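Local structure of Avidin/streptavidin (Shewanella denitrificans, 3SZH) at residues Trp97-Asn102 against Gln109-Gln114; Gly42-Asn47 against Glu72-Ile77; Gly30-Ser35 against Gly54-Thr59. The protein binds biotin, probably with high affinity, as a member of the avidin and streptavidin family. One frame throughout, in Å; residues are numbered along the deposited sequence.

In the fold
From the N terminus, contact 3 opens first: residues 30-35 pair with 54-59, closing a loop between neighbouring strands of the antiparallel barrel. Contact 2 opens within that loop, at 42-47, but closes beyond it at 72-77. The two cross, on opposite sides of the chain's centre, with centres about 23 Å apart. Contact 1 follows both in series and is the hairpin of strands 92-101 and 111-119, the last two of the barrel. It touches contact 2 through strand 73-85, the neighbour of 92-101: Asn102 N lies 2.9 Å from Asn75 O. Contact 3 stays apart, about 12 Å and 10 Å at the nearest atoms of contacts 1 and 2. All three reach the second subunit.

Contact 1 of 3, residues Trp97-Asn102 against Gln109-Gln114; sequences WQLVVN and QILKGQ
The indole of Trp97 lies over the backbone of Gly113, whose N sits 3.4 Å above the ring plane, near its centre. A chi1 of 55° puts CG between the backbone N and the carbonyl carbon, and chi2 of -99° turns the ring so that a face lies over the facing strand. Gly113 CA makes a CH-pi contact over the same face, 3.8 Å from the centroid of the five-membered ring. The fit leaves no room for a beta carbon on Gly113, which would fall 2.5 Å from Trp97 CZ2. At the ring edge, in plane, NE1 donates to a water at 3.2 Å, and it also makes a weak bond to the carboxylate of Asp115. This hairpin joins the last two strands of the avidin barrel; Trp97 also meets the ring of Trp80, an arrangement consistent with the tryptophan-lined biotin site of the family. An alanine in place of Trp97 would probably leave the Gly113 peptide without its aromatic cover and open a gap beside Trp80. The backbones are held by paired bonds at Trp97-Gly113 and Leu99-Leu111, the straightest being Trp97 N to Gly113 O (2.9 Å, 167°). On the Trp97 face, Leu99 and Leu111 lie side by side, their CB atoms 4.0 Å apart. The other face carries Gln98 and Lys112, also side by side, with CG atoms 4.1 Å apart; Leu96 of the second subunit packs on both. Farther along, Val100 CG2 rests 4.1 Å from Ile110 CG1.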
loop_
_atom_site.group_PDB
_atom_site.type_symbol
_atom_site.label_atom_id
_atom_site.label_comp_id
_atom_site.label_asym_id
_atom_site.label_seq_id
_atom_site.Cartn_x
_atom_site.Cartn_y
_atom_site.Cartn_z
ATOM N N TRP B 97 -8.928 -3.509 -1.947
ATOM C CA TRP B 97 -8.315 -2.191 -2.058
ATOM C C TRP B 97 -9.002 -1.177 -1.169
ATOM O O TRP B 97 -10.161 -1.334 -0.756
ATOM C CB TRP B 97 -8.294 -1.709 -3.514
ATOM C CG TRP B 97 -9.619 -1.694 -4.224
ATOM C CD1 TRP B 97 -10.098 -2.645 -5.077
ATOM C CD2 TRP B 97 -10.635 -0.668 -4.160
ATOM N NE1 TRP B 97 -11.335 -2.279 -5.561
ATOM C CE2 TRP B 97 -11.686 -1.071 -5.021
ATOM C CE3 TRP B 97 -10.739 0.565 -3.494
ATOM C CZ2 TRP B 97 -12.841 -0.307 -5.207
ATOM C CZ3 TRP B 97 -11.884 1.320 -3.683
ATOM C CH2 TRP B 97 -12.931 0.871 -4.523
ATOM N N GLN B 98 -8.244 -0.127 -0.899
ATOM C CA GLN B 98 -8.706 1.053 -0.169
ATOM C C GLN B 98 -8.277 2.272 -0.961
ATOM O O GLN B 98 -7.125 2.360 -1.424
ATOM C CB GLN B 98 -8.099 1.091 1.230
ATOM C CG GLN B 98 -8.409 -0.157 2.085
ATOM C CD GLN B 98 -7.903 -0.019 3.502
ATOM O OE1 GLN B 98 -6.755 0.373 3.754
ATOM N NE2 GLN B 98 -8.756 -0.327 4.441
ATOM N N LEU B 99 -9.183 3.240 -1.072
ATOM C CA LEU B 99 -8.965 4.502 -1.771
ATOM C C LEU B 99 -9.124 5.646 -0.780
ATOM O O LEU B 99 -10.195 5.796 -0.183
ATOM C CB LEU B 99 -10.002 4.628 -2.896
ATOM C CG LEU B 99 -10.160 5.901 -3.752
ATOM C CD1 LEU B 99 -10.872 7.053 -3.059
ATOM C CD2 LEU B 99 -8.836 6.365 -4.310
ATOM N N VAL B 100 -8.076 6.438 -0.596
ATOM C CA VAL B 100 -8.130 7.603 0.263
ATOM C C VAL B 100 -7.983 8.878 -0.566
ATOM O O VAL B 100 -7.089 9.004 -1.402
ATOM C CB VAL B 100 -7.126 7.531 1.460
ATOM C CG1 VAL B 100 -5.664 7.422 1.005
ATOM C CG2 VAL B 100 -7.314 8.715 2.423
ATOM N N VAL B 101 -8.898 9.807 -0.306
ATOM C CA VAL B 101 -8.947 11.077 -1.005
ATOM C C VAL B 101 -8.280 12.188 -0.203
ATOM O O VAL B 101 -8.497 12.322 1.012
ATOM C CB VAL B 101 -10.434 11.464 -1.331
ATOM C CG1 VAL B 101 -10.515 12.747 -2.176
ATOM C CG2 VAL B 101 -11.157 10.314 -2.024
ATOM N N ASN B 102 -7.456 12.967 -0.885
ATOM C CA ASN B 102 -6.844 14.171 -0.315
ATOM C C ASN B 102 -7.931 15.045 0.312
ATOM O O ASN B 102 -8.987 15.233 -0.293
ATOM C CB ASN B 102 -6.077 14.890 -1.428
ATOM C CG ASN B 102 -5.375 16.144 -0.973
ATOM O OD1 ASN B 102 -5.129 16.358 0.219
ATOM N ND2 ASN B 102 -5.014 16.983 -1.945
ATOM N N GLN B 109 -14.763 7.977 4.943
ATOM C CA GLN B 109 -14.575 8.470 3.576
ATOM C C GLN B 109 -13.596 7.628 2.754
ATOM O O GLN B 109 -13.456 7.857 1.560
ATOM C CB GLN B 109 -14.119 9.928 3.590
ATOM C CG GLN B 109 -15.173 10.897 4.077
ATOM C CD GLN B 109 -14.592 12.263 4.265
ATOM O OE1 GLN B 109 -13.597 12.411 4.952
ATOM N NE2 GLN B 109 -15.187 13.269 3.629
ATOM N N ILE B 110 -12.928 6.670 3.397
ATOM C CA ILE B 110 -12.010 5.771 2.691
ATOM C C ILE B 110 -12.847 4.703 2.002
ATOM O O ILE B 110 -13.648 4.025 2.649
ATOM C CB ILE B 110 -10.972 5.187 3.662
ATOM C CG1 ILE B 110 -10.080 6.304 4.222
ATOM C CG2 ILE B 110 -10.137 4.131 2.961
ATOM C CD1 ILE B 110 -9.182 5.857 5.354
ATOM N N LEU B 111 -12.767 4.668 0.676
ATOM C CA LEU B 111 -13.570 3.750 -0.116
ATOM C C LEU B 111 -12.873 2.397 -0.159
ATOM O O LEU B 111 -11.644 2.311 -0.154
ATOM C CB LEU B 111 -13.763 4.292 -1.535
ATOM C CG LEU B 111 -14.443 5.665 -1.656
ATOM C CD1 LEU B 111 -14.642 6.054 -3.111
ATOM C CD2 LEU B 111 -15.775 5.706 -0.910
ATOM N N LYS B 112 -13.660 1.334 -0.204
ATOM C CA LYS B 112 -13.117 -0.011 -0.244
ATOM C C LYS B 112 -13.796 -0.849 -1.295
ATOM O O LYS B 112 -14.982 -0.662 -1.579
ATOM C CB LYS B 112 -13.289 -0.721 1.100
ATOM C CG LYS B 112 -12.538 -0.137 2.262
ATOM C CD LYS B 112 -12.875 -0.891 3.537
ATOM C CE LYS B 112 -12.212 -0.235 4.725
ATOM N NZ LYS B 112 -12.324 1.246 4.610
ATOM N N GLY B 113 -13.065 -1.826 -1.814
ATOM C CA GLY B 113 -13.656 -2.796 -2.713
ATOM C C GLY B 113 -12.750 -3.969 -2.981
ATOM O O GLY B 113 -11.691 -4.117 -2.355
ATOM N N GLN B 114 -13.197 -4.821 -3.898
ATOM C CA GLN B 114 -12.461 -6.035 -4.264
ATOM C C GLN B 114 -12.154 -6.010 -5.739
ATOM O O GLN B 114 -13.028 -5.745 -6.547
ATOM C CB GLN B 114 -13.208 -7.360 -3.934
ATOM C CG GLN B 114 -12.609 -8.587 -4.726
ATOM C CD GLN B 114 -12.171 -9.846 -3.907
ATOM O OE1 GLN B 114 -13.029 -10.581 -3.373
ATOM N NE2 GLN B 114 -10.836 -10.152 -3.907
HETATM O O HOH W 1 -14.004 -3.041 -7.116
HETATM O O HOH W 2 -10.935 9.122 1.597
#

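Contact 2 of 3, residues Gly42-Asn47 against Glu72-Ile77; sequences GFACQN and ESCNSI
A disulfide between Cys45 and Cys74 ties the loop linking strands 31-37 and 50-57 to the start of strand 73-85. The two SG atoms are 2.1 Å apart, and the C-S-S-C torsion of 118° is opened beyond the usual value near 90°. Both cysteines use the same first torsion, with SG anti to the carbonyl carbon and beside the backbone N, although Cys45 sits in a left-handed backbone conformation and Cys74 is already bending toward the corner at Asn75. Ala44 CB flanks the bridge, 3.7 Å from Cys74 SG, while Trp67 packs on Cys74 from outside the two segments. In the avidin barrel the loop between the third and fourth strands borders the open end and covers bound biotin in relatives; the covalent tie seen here, in a ligand-free crystal, would probably restrict the movement of that loop. Glu72 adds a polar grip next to the sulfurs. Its CG stands anti to the backbone N and the chain continues extended, which carries the carboxylate over to the loop backbone. OE2 there accepts from Cys45 N at 2.8 Å in a nearly straight bond (168° at the hydrogen), the donor standing well above the carboxylate plane, 62° out of it. Ala44 CB also approaches this oxygen, at 3.3 Å. The other oxygen, OE1, takes a bond of 2.9 Å from a water that donates its second proton to Gln46 O at 2.7 Å, giving the carboxylate a second link to the loop. The backbone of Glu72 is fixed separately, its O bonded to Tyr50 OH and its N to Asn69 OD1. Just past it, Ser73 OG accepts from Asn75 N at 3.1 Å, an ST turn where the chain rounds its corner.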
loop_
_atom_site.group_PDB
_atom_site.type_symbol
_atom_site.label_atom_id
_atom_site.label_comp_id
_atom_site.label_asym_id
_atom_site.label_seq_id
_atom_site.Cartn_x
_atom_site.Cartn_y
_atom_site.Cartn_z
ATOM N N GLY B 42 -16.442 5.204 -17.323
ATOM C CA GLY B 42 -17.049 6.331 -16.619
ATOM C C GLY B 42 -16.139 7.077 -15.662
ATOM O O GLY B 42 -16.450 8.194 -15.240
ATOM N N PHE B 43 -15.014 6.468 -15.308
ATOM C CA PHE B 43 -14.106 7.058 -14.341
ATOM C C PHE B 43 -13.041 7.913 -15.014
ATOM O O PHE B 43 -12.780 7.790 -16.216
ATOM C CB PHE B 43 -13.486 5.972 -13.451
ATOM C CG PHE B 43 -14.460 5.378 -12.483
ATOM C CD1 PHE B 43 -15.304 4.348 -12.874
ATOM C CD2 PHE B 43 -14.568 5.876 -11.192
ATOM C CE1 PHE B 43 -16.234 3.807 -11.989
ATOM C CE2 PHE B 43 -15.494 5.334 -10.296
ATOM C CZ PHE B 43 -16.324 4.297 -10.698
ATOM N N ALA B 44 -12.468 8.815 -14.231
ATOM C CA ALA B 44 -11.376 9.644 -14.698
ATOM C C ALA B 44 -10.045 8.908 -14.509
ATOM O O ALA B 44 -10.007 7.741 -14.087
ATOM C CB ALA B 44 -11.389 11.001 -13.987
ATOM N N CYS B 45 -8.953 9.601 -14.831
ATOM C CA CYS B 45 -7.606 9.010 -14.770
ATOM C C CYS B 45 -7.528 7.665 -15.513
ATOM O O CYS B 45 -6.919 6.705 -15.025
ATOM C CB CYS B 45 -7.120 8.854 -13.325
ATOM S SG CYS B 45 -6.842 10.422 -12.499
ATOM N N GLN B 46 -8.105 7.629 -16.718
ATOM C CA GLN B 46 -8.014 6.424 -17.561
ATOM C C GLN B 46 -6.922 6.551 -18.621
ATOM O O GLN B 46 -6.565 7.658 -19.035
ATOM C CB GLN B 46 -9.325 6.155 -18.285
ATOM C CG GLN B 46 -10.428 5.641 -17.427
ATOM C CD GLN B 46 -11.621 5.205 -18.263
ATOM O OE1 GLN B 46 -12.710 5.778 -18.180
ATOM N NE2 GLN B 46 -11.405 4.231 -19.108
ATOM N N ASN B 47 -6.435 5.403 -19.089
ATOM C CA ASN B 47 -5.611 5.288 -20.300
ATOM C C ASN B 47 -4.250 5.945 -20.255
ATOM O O ASN B 47 -3.658 6.171 -21.305
ATOM C CB ASN B 47 -6.335 5.881 -21.510
ATOM C CG ASN B 47 -7.686 5.287 -21.700
ATOM O OD1 ASN B 47 -7.845 4.085 -21.635
ATOM N ND2 ASN B 47 -8.688 6.132 -21.907
ATOM N N GLU B 72 -3.135 13.878 -15.751
ATOM C CA GLU B 72 -4.391 13.980 -15.007
ATOM C C GLU B 72 -4.227 13.648 -13.525
ATOM O O GLU B 72 -3.426 12.769 -13.171
ATOM C CB GLU B 72 -5.377 12.946 -15.612
ATOM C CG GLU B 72 -6.789 13.245 -15.284
ATOM C CD GLU B 72 -7.728 12.356 -16.044
ATOM O OE1 GLU B 72 -7.340 11.711 -17.077
ATOM O OE2 GLU B 72 -8.853 12.300 -15.583
ATOM N N SER B 73 -5.011 14.327 -12.678
ATOM C CA SER B 73 -5.081 14.057 -11.237
ATOM C C SER B 73 -6.475 13.609 -10.853
ATOM O O SER B 73 -7.471 14.214 -11.284
ATOM C CB SER B 73 -4.791 15.329 -10.455
ATOM O OG SER B 73 -5.009 15.093 -9.079
ATOM N N CYS B 74 -6.539 12.605 -9.981
ATOM C CA CYS B 74 -7.779 12.249 -9.298
ATOM C C CYS B 74 -7.688 12.412 -7.777
ATOM O O CYS B 74 -8.521 11.895 -7.041
ATOM C CB CYS B 74 -8.268 10.856 -9.733
ATOM S SG CYS B 74 -8.663 10.815 -11.549
ATOM N N ASN B 75 -6.676 13.157 -7.318
ATOM C CA ASN B 75 -6.668 13.678 -5.943
ATOM C C ASN B 75 -6.731 12.619 -4.839
ATOM O O ASN B 75 -7.303 12.858 -3.778
ATOM C CB ASN B 75 -7.797 14.711 -5.747
ATOM C CG ASN B 75 -7.494 15.674 -4.647
ATOM O OD1 ASN B 75 -6.350 16.089 -4.486
ATOM N ND2 ASN B 75 -8.523 16.066 -3.894
ATOM N N SER B 76 -6.172 11.437 -5.108
ATOM C CA SER B 76 -6.345 10.326 -4.192
ATOM C C SER B 76 -5.263 9.273 -4.428
ATOM O O SER B 76 -4.441 9.410 -5.342
ATOM C CB SER B 76 -7.734 9.717 -4.392
ATOM O OG SER B 76 -7.887 9.301 -5.738
ATOM N N ILE B 77 -5.260 8.253 -3.561
ATOM C CA ILE B 77 -4.279 7.162 -3.593
ATOM C C ILE B 77 -5.064 5.863 -3.384
ATOM O O ILE B 77 -5.883 5.781 -2.454
ATOM C CB ILE B 77 -3.259 7.286 -2.419
ATOM C CG1 ILE B 77 -2.519 8.644 -2.462
ATOM C CG2 ILE B 77 -2.249 6.116 -2.453
ATOM C CD1 ILE B 77 -1.748 8.952 -1.196
HETATM O O HOH W 3 -5.395 9.977 -18.234
#

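Contact 3 of 3, residues Gly30-Ser35 against Gly54-Thr59; sequences GELTGS and GWVFGT
Glu31 turns CG anti to its backbone N (chi1 -155°) and runs extended beyond it, while Trp55 holds CG anti to its carbonyl carbon, beside the backbone N; the acidic chain is thereby laid across the indole. The two residues form a non-hydrogen-bonded antiparallel pair joining the third and fourth strands of the avidin barrel. Glu31 CB comes 3.5 Å from Trp55 CZ3 at the rim. Glu31 CG stands over the ring face, 3.8 Å from the centroid of the six-membered ring and 16° off its normal, a CH-pi contact. Farther out the carboxylate passes near CH2, its plane turned 25° from that of the ring. Its OE2 is bonded to Asn53 ND2 of the second subunit, so the methylenes serve the tryptophan while the charged end serves the dimer. The same amide of the second subunit also donates to Gly54 O, placing this part of the barrel wall at the interface. In the next, hydrogen-bonded pair, Leu32 with Gly54, Gly54 O accepts from Leu32 N at 2.9 Å, the donor lying well above the carbonyl plane. The return bond, Gly54 N to Leu32 O, is weak and long at 3.3 Å. On the face opposite to Glu31 and Trp55, Leu32 CD1 meets Val56 CG2 at 4.0 Å, and Ile61 of the next strand packs against both side chains; Ile23 adds to Leu32 and Ile26 to Val56. Where strand 31-37 begins, Gly30 has a positive phi and sits tight against its partner: a beta carbon there would fall 2.4 Å from Val56 O. Its carbonyl has two contacts on the facing strand, accepting from Val56 N at 2.8 Å, in the carbonyl plane, and meeting Trp55 CA in a CA-H...O contact, with Gly30 O 3.4 Å away.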
loop_
_atom_site.group_PDB
_atom_site.type_symbol
_atom_site.label_atom_id
_atom_site.label_comp_id
_atom_site.label_asym_id
_atom_site.label_seq_id
_atom_site.Cartn_x
_atom_site.Cartn_y
_atom_site.Cartn_z
ATOM N N GLY B 30 12.173 -7.988 -2.499
ATOM C CA GLY B 30 10.749 -8.089 -2.846
ATOM C C GLY B 30 10.075 -6.735 -3.011
ATOM O O GLY B 30 8.867 -6.670 -3.114
ATOM N N GLU B 31 10.831 -5.644 -3.042
ATOM C CA GLU B 31 10.220 -4.353 -3.307
ATOM C C GLU B 31 9.821 -4.258 -4.764
ATOM O O GLU B 31 10.590 -4.663 -5.647
ATOM C CB GLU B 31 11.128 -3.197 -2.918
ATOM C CG GLU B 31 10.284 -1.992 -2.623
ATOM C CD GLU B 31 11.041 -0.740 -2.230
ATOM O OE1 GLU B 31 12.230 -0.808 -1.866
ATOM O OE2 GLU B 31 10.404 0.321 -2.262
ATOM N N LEU B 32 8.621 -3.755 -5.019
ATOM C CA LEU B 32 8.024 -3.743 -6.337
ATOM C C LEU B 32 7.988 -2.346 -6.936
ATOM O O LEU B 32 7.707 -1.364 -6.230
ATOM C CB LEU B 32 6.589 -4.301 -6.212
ATOM C CG LEU B 32 5.663 -4.344 -7.423
ATOM C CD1 LEU B 32 4.698 -5.521 -7.297
ATOM C CD2 LEU B 32 4.902 -3.032 -7.575
ATOM N N THR B 33 8.181 -2.270 -8.245
ATOM C CA THR B 33 7.861 -1.080 -9.032
ATOM C C THR B 33 6.994 -1.526 -10.199
ATOM O O THR B 33 7.006 -2.694 -10.602
ATOM C CB THR B 33 9.080 -0.349 -9.589
ATOM O OG1 THR B 33 9.683 -1.134 -10.624
ATOM C CG2 THR B 33 10.103 -0.011 -8.502
ATOM N N GLY B 34 6.222 -0.590 -10.731
ATOM C CA GLY B 34 5.431 -0.868 -11.916
ATOM C C GLY B 34 4.611 0.325 -12.323
ATOM O O GLY B 34 4.854 1.465 -11.879
ATOM N N SER B 35 3.644 0.089 -13.191
ATOM C CA SER B 35 2.724 1.094 -13.717
ATOM C C SER B 35 1.317 0.531 -13.665
ATOM O O SER B 35 1.130 -0.688 -13.743
ATOM C CB SER B 35 3.048 1.458 -15.165
ATOM O OG SER B 35 4.352 2.008 -15.305
ATOM N N GLY B 54 5.276 -1.051 -4.039
ATOM C CA GLY B 54 4.690 -2.087 -3.189
ATOM C C GLY B 54 5.717 -3.106 -2.782
ATOM O O GLY B 54 6.931 -2.848 -2.821
ATOM N N TRP B 55 5.205 -4.296 -2.448
ATOM C CA TRP B 55 6.007 -5.397 -1.895
ATOM C C TRP B 55 5.422 -6.728 -2.345
ATOM O O TRP B 55 4.196 -6.872 -2.461
ATOM C CB TRP B 55 5.947 -5.391 -0.357
ATOM C CG TRP B 55 6.561 -4.189 0.282
ATOM C CD1 TRP B 55 5.895 -3.147 0.846
ATOM C CD2 TRP B 55 7.959 -3.935 0.445
ATOM N NE1 TRP B 55 6.809 -2.227 1.308
ATOM C CE2 TRP B 55 8.081 -2.682 1.075
ATOM C CE3 TRP B 55 9.126 -4.643 0.106
ATOM C CZ2 TRP B 55 9.334 -2.110 1.386
ATOM C CZ3 TRP B 55 10.366 -4.086 0.404
ATOM C CH2 TRP B 55 10.465 -2.826 1.037
ATOM N N VAL B 56 6.297 -7.710 -2.518
ATOM C CA VAL B 56 5.903 -9.103 -2.715
ATOM C C VAL B 56 6.582 -9.944 -1.638
ATOM O O VAL B 56 7.776 -9.782 -1.367
ATOM C CB VAL B 56 6.306 -9.572 -4.153
ATOM C CG1 VAL B 56 6.077 -11.051 -4.348
ATOM C CG2 VAL B 56 5.542 -8.761 -5.190
ATOM N N PHE B 57 5.819 -10.866 -1.057
ATOM C CA PHE B 57 6.353 -11.806 -0.070
ATOM C C PHE B 57 5.751 -13.162 -0.404
ATOM O O PHE B 57 4.633 -13.477 0.005
ATOM C CB PHE B 57 5.966 -11.399 1.353
ATOM C CG PHE B 57 6.844 -11.995 2.434
ATOM C CD1 PHE B 57 6.905 -11.378 3.683
ATOM C CD2 PHE B 57 7.627 -13.125 2.210
ATOM C CE1 PHE B 57 7.720 -11.865 4.684
ATOM C CE2 PHE B 57 8.428 -13.632 3.212
ATOM C CZ PHE B 57 8.480 -13.000 4.446
ATOM N N GLY B 58 6.467 -13.955 -1.191
ATOM C CA GLY B 58 5.947 -15.244 -1.665
ATOM C C GLY B 58 4.783 -15.003 -2.597
ATOM O O GLY B 58 4.936 -14.422 -3.677
ATOM N N THR B 59 3.597 -15.422 -2.172
ATOM C CA THR B 59 2.388 -15.146 -2.931
ATOM C C THR B 59 1.589 -13.947 -2.434
ATOM O O THR B 59 0.611 -13.590 -3.063
ATOM C CB THR B 59 1.448 -16.368 -2.949
ATOM O OG1 THR B 59 1.026 -16.644 -1.604
ATOM C CG2 THR B 59 2.147 -17.586 -3.568
#